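Local coordinates for heat shock protein, putative (Plasmodium falciparum, PDB 1Y6Z) that belongs to the Hsp90 chaperone family and probably helps fold client proteins using ATP, this chain being its middle domain, at residues L51-S56 and I133-G138. Residues are numbered along the deposited sequence; the frame is centred on the assembly and turned at random. Where two conformers were deposited one is given.
Sequences LYIPGS and ISMMKG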
ATOM      1  N   LEU B  51     -13.571 -10.281   6.505  1.00 20.26           N
ATOM      2  CA  LEU B  51     -13.978  -9.957   5.176  1.00 19.05           C
ATOM      3  C   LEU B  51     -13.520 -11.148   4.327  1.00 15.89           C
ATOM      4  O   LEU B  51     -12.460 -11.636   4.546  1.00 17.40           O
ATOM      5  CB  LEU B  51     -13.205  -8.720   4.718  1.00 20.60           C
ATOM      6  CG  LEU B  51     -13.551  -7.363   5.407  1.00 18.67           C
ATOM      7  CD1 LEU B  51     -12.627  -6.285   4.662  1.00 20.94           C
ATOM      8  CD2 LEU B  51     -14.997  -7.062   5.195  1.00 20.74           C
ATOM      9  N   TYR B  52     -14.368 -11.618   3.418  1.00 16.81           N
ATOM     10  CA  TYR B  52     -14.119 -12.787   2.578  1.00 16.75           C
ATOM     11  C   TYR B  52     -14.269 -12.366   1.108  1.00 16.68           C
ATOM     12  O   TYR B  52     -15.174 -11.636   0.747  1.00 16.45           O
ATOM     13  CB  TYR B  52     -15.191 -13.828   2.821  1.00 18.60           C
ATOM     14  CG  TYR B  52     -15.129 -14.486   4.209  1.00 19.06           C
ATOM     15  CD1 TYR B  52     -15.835 -13.956   5.279  1.00 15.82           C
ATOM     16  CD2 TYR B  52     -14.367 -15.642   4.398  1.00 18.53           C
ATOM     17  CE1 TYR B  52     -15.812 -14.571   6.563  1.00 19.17           C
ATOM     18  CE2 TYR B  52     -14.315 -16.236   5.646  1.00 18.83           C
ATOM     19  CZ  TYR B  52     -15.038 -15.703   6.724  1.00 20.07           C
ATOM     20  OH  TYR B  52     -15.024 -16.365   7.957  1.00 21.32           O
ATOM     21  N   ILE B  53     -13.414 -12.915   0.260  1.00 18.51           N
ATOM     22  CA  ILE B  53     -13.589 -12.932  -1.165  1.00 18.54           C
ATOM     23  C   ILE B  53     -14.220 -14.269  -1.463  1.00 19.27           C
ATOM     24  O   ILE B  53     -13.639 -15.334  -1.139  1.00 20.06           O
ATOM     25  CB  ILE B  53     -12.252 -12.806  -1.887  1.00 18.85           C
ATOM     26  CG1 ILE B  53     -11.663 -11.427  -1.593  1.00 18.19           C
ATOM     27  CG2 ILE B  53     -12.415 -13.007  -3.425  1.00 18.88           C
ATOM     28  CD1 ILE B  53     -10.308 -11.253  -2.273  1.00 17.47           C
ATOM     29  N   PRO B  54     -15.425 -14.245  -2.023  1.00 20.88           N
ATOM     30  CA  PRO B  54     -16.137 -15.496  -2.305  1.00 21.98           C
ATOM     31  C   PRO B  54     -15.389 -16.361  -3.305  1.00 23.01           C
ATOM     32  O   PRO B  54     -14.607 -15.837  -4.083  1.00 23.79           O
ATOM     33  CB  PRO B  54     -17.494 -14.994  -2.901  1.00 20.54           C
ATOM     34  CG  PRO B  54     -17.672 -13.678  -2.228  1.00 22.82           C
ATOM     35  CD  PRO B  54     -16.269 -13.084  -2.344  1.00 19.27           C
ATOM     36  N   GLY B  55     -15.653 -17.669  -3.298  1.00 22.74           N
ATOM     37  CA  GLY B  55     -15.116 -18.581  -4.316  1.00 23.66           C
ATOM     38  C   GLY B  55     -15.681 -18.469  -5.728  1.00 24.95           C
ATOM     39  O   GLY B  55     -15.061 -18.965  -6.688  1.00 26.33           O
ATOM     40  N   SER B  56     -16.876 -17.874  -5.846  1.00 24.05           N
ATOM     41  CA  SER B  56     -17.590 -17.779  -7.090  1.00 24.83           C
ATOM     42  C   SER B  56     -18.532 -16.593  -6.974  1.00 23.52           C
ATOM     43  O   SER B  56     -18.737 -16.060  -5.877  1.00 22.04           O
ATOM     44  CB  SER B  56     -18.369 -19.074  -7.418  1.00 24.82           C
ATOM     45  OG  SER B  56     -19.353 -19.345  -6.437  1.00 29.67           O
ATOM     46  N   ILE B 133      -8.138  -4.086  -0.382  1.00 21.04           N
ATOM     47  CA  ILE B 133      -7.031  -3.961  -1.341  1.00 22.40           C
ATOM     48  C   ILE B 133      -5.764  -4.761  -0.951  1.00 22.80           C
ATOM     49  O   ILE B 133      -5.200  -5.460  -1.787  1.00 22.69           O
ATOM     50  CB  ILE B 133      -6.735  -2.456  -1.663  1.00 22.28           C
ATOM     51  CG1 ILE B 133      -7.989  -1.823  -2.284  1.00 22.94           C
ATOM     52  CG2 ILE B 133      -5.457  -2.331  -2.552  1.00 26.03           C
ATOM     53  CD1 ILE B 133      -8.002  -0.250  -2.480  1.00 23.18           C
ATOM     54  N   SER B 134      -5.370  -4.717   0.326  1.00 24.01           N
ATOM     55  CA  SER B 134      -4.208  -5.413   0.810  1.00 25.24           C
ATOM     56  C   SER B 134      -4.403  -6.941   0.713  1.00 23.11           C
ATOM     57  O   SER B 134      -3.466  -7.665   0.315  1.00 22.61           O
ATOM     58  CB  SER B 134      -3.816  -4.889   2.229  1.00 27.47           C
ATOM     59  OG  SER B 134      -2.833  -5.726   2.833  1.00 34.37           O
ATOM     60  N   MET B 135      -5.633  -7.415   1.014  1.00 21.93           N
ATOM     61  CA  MET B 135      -6.027  -8.813   0.839  1.00 19.76           C
ATOM     62  C   MET B 135      -5.809  -9.247  -0.635  1.00 20.12           C
ATOM     63  O   MET B 135      -5.233 -10.303  -0.867  1.00 19.86           O
ATOM     64  CB  MET B 135      -7.503  -9.068   1.274  1.00 19.92           C
ATOM     65  CG  MET B 135      -8.056 -10.520   0.975  1.00 21.05           C
ATOM     66  SD  MET B 135      -9.595 -10.969   1.875  1.00 14.19           S
ATOM     67  CE  MET B 135     -10.479  -9.473   1.541  1.00 19.38           C
ATOM     68  N   MET B 136      -6.327  -8.471  -1.595  0.50 20.69           N
ATOM     69  CA  MET B 136      -6.144  -8.765  -3.050  0.50 20.13           C
ATOM     70  C   MET B 136      -4.684  -8.731  -3.396  0.50 21.35           C
ATOM     71  O   MET B 136      -4.156  -9.636  -4.066  0.50 20.47           O
ATOM     72  CB  MET B 136      -6.897  -7.746  -3.945  0.50 20.10           C
ATOM     73  CG  MET B 136      -8.440  -7.860  -3.940  0.50 19.72           C
ATOM     74  SD  MET B 136      -9.339  -6.588  -4.863  0.50 18.31           S
ATOM     75  CE  MET B 136      -8.930  -5.172  -3.904  0.50 22.90           C
ATOM     76  N   LYS B 137      -3.987  -7.697  -2.950  1.00 20.98           N
ATOM     77  CA  LYS B 137      -2.531  -7.643  -3.309  1.00 22.92           C
ATOM     78  C   LYS B 137      -1.747  -8.811  -2.782  1.00 23.77           C
ATOM     79  O   LYS B 137      -0.806  -9.287  -3.426  1.00 23.12           O
ATOM     80  CB  LYS B 137      -1.858  -6.391  -2.815  1.00 22.74           C
ATOM     81  CG  LYS B 137      -2.125  -5.178  -3.638  1.00 26.91           C
ATOM     82  CD  LYS B 137      -0.924  -4.234  -3.426  1.00 36.85           C
ATOM     83  CE  LYS B 137      -0.831  -3.776  -1.979  1.00 39.14           C
ATOM     84  NZ  LYS B 137       0.026  -4.688  -1.146  1.00 47.69           N
ATOM     85  N   GLY B 138      -2.132  -9.279  -1.599  1.00 24.81           N
ATOM     86  CA  GLY B 138      -1.564 -10.517  -1.059  1.00 24.91           C
ATOM     87  C   GLY B 138      -1.919 -11.703  -1.932  1.00 25.50           C
ATOM     88  O   GLY B 138      -1.103 -12.588  -2.145  1.00 26.99           O
TER
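Met135 reaches from helix 121-141 to the sheet and lies beside Ile53, the two side chains roughly antiparallel. Its methyl CE settles 3.9 Å from CG1 of Ile53, while Ile53 CD1 lies back along the methionine, 4.0 Å from Met135 CG. The methionine extends almost straight, with CG anti to the backbone N (chi1 174°), and then bends at chi3 (47°), bringing the methyl close to Ile53 CG1 and Leu51 CB. CE comes within 4.3 Å of Leu51 CB, and the sulfur SD stays 4.0 Å from the carbonyl O of Leu51, a loose contact. One thioether thus spans two strand residues whose side chains leave the same face of the sheet; that of Tyr52, between them, points away and packs against helix 16-27. Met136, modelled in two conformers, adds a lesser, less certain contact, its CG 4.2 Å from Ile53 CD1. The strand and helix segments stand 10.1 Å apart at closest approach and cross at -41°, a spacing bridged by these apolar chains. Ala35 and Val37 of the neighbouring strand 35-41 also touch Met135, and backbone hydrogen bonds between Leu51 and Val37 and between Ile53 and Ala35 hold the two strands side by side. Phe150 of helix 145-164 touches both Ile53 and Met136, extending the hydrophobic cluster. The arrangement is helix-on-sheet packing in an alpha/beta core: helix 121-141 lies over one face of the five-stranded mixed sheet, with helix 16-27 on the opposite face, in the N-terminal part of this Hsp90 middle domain.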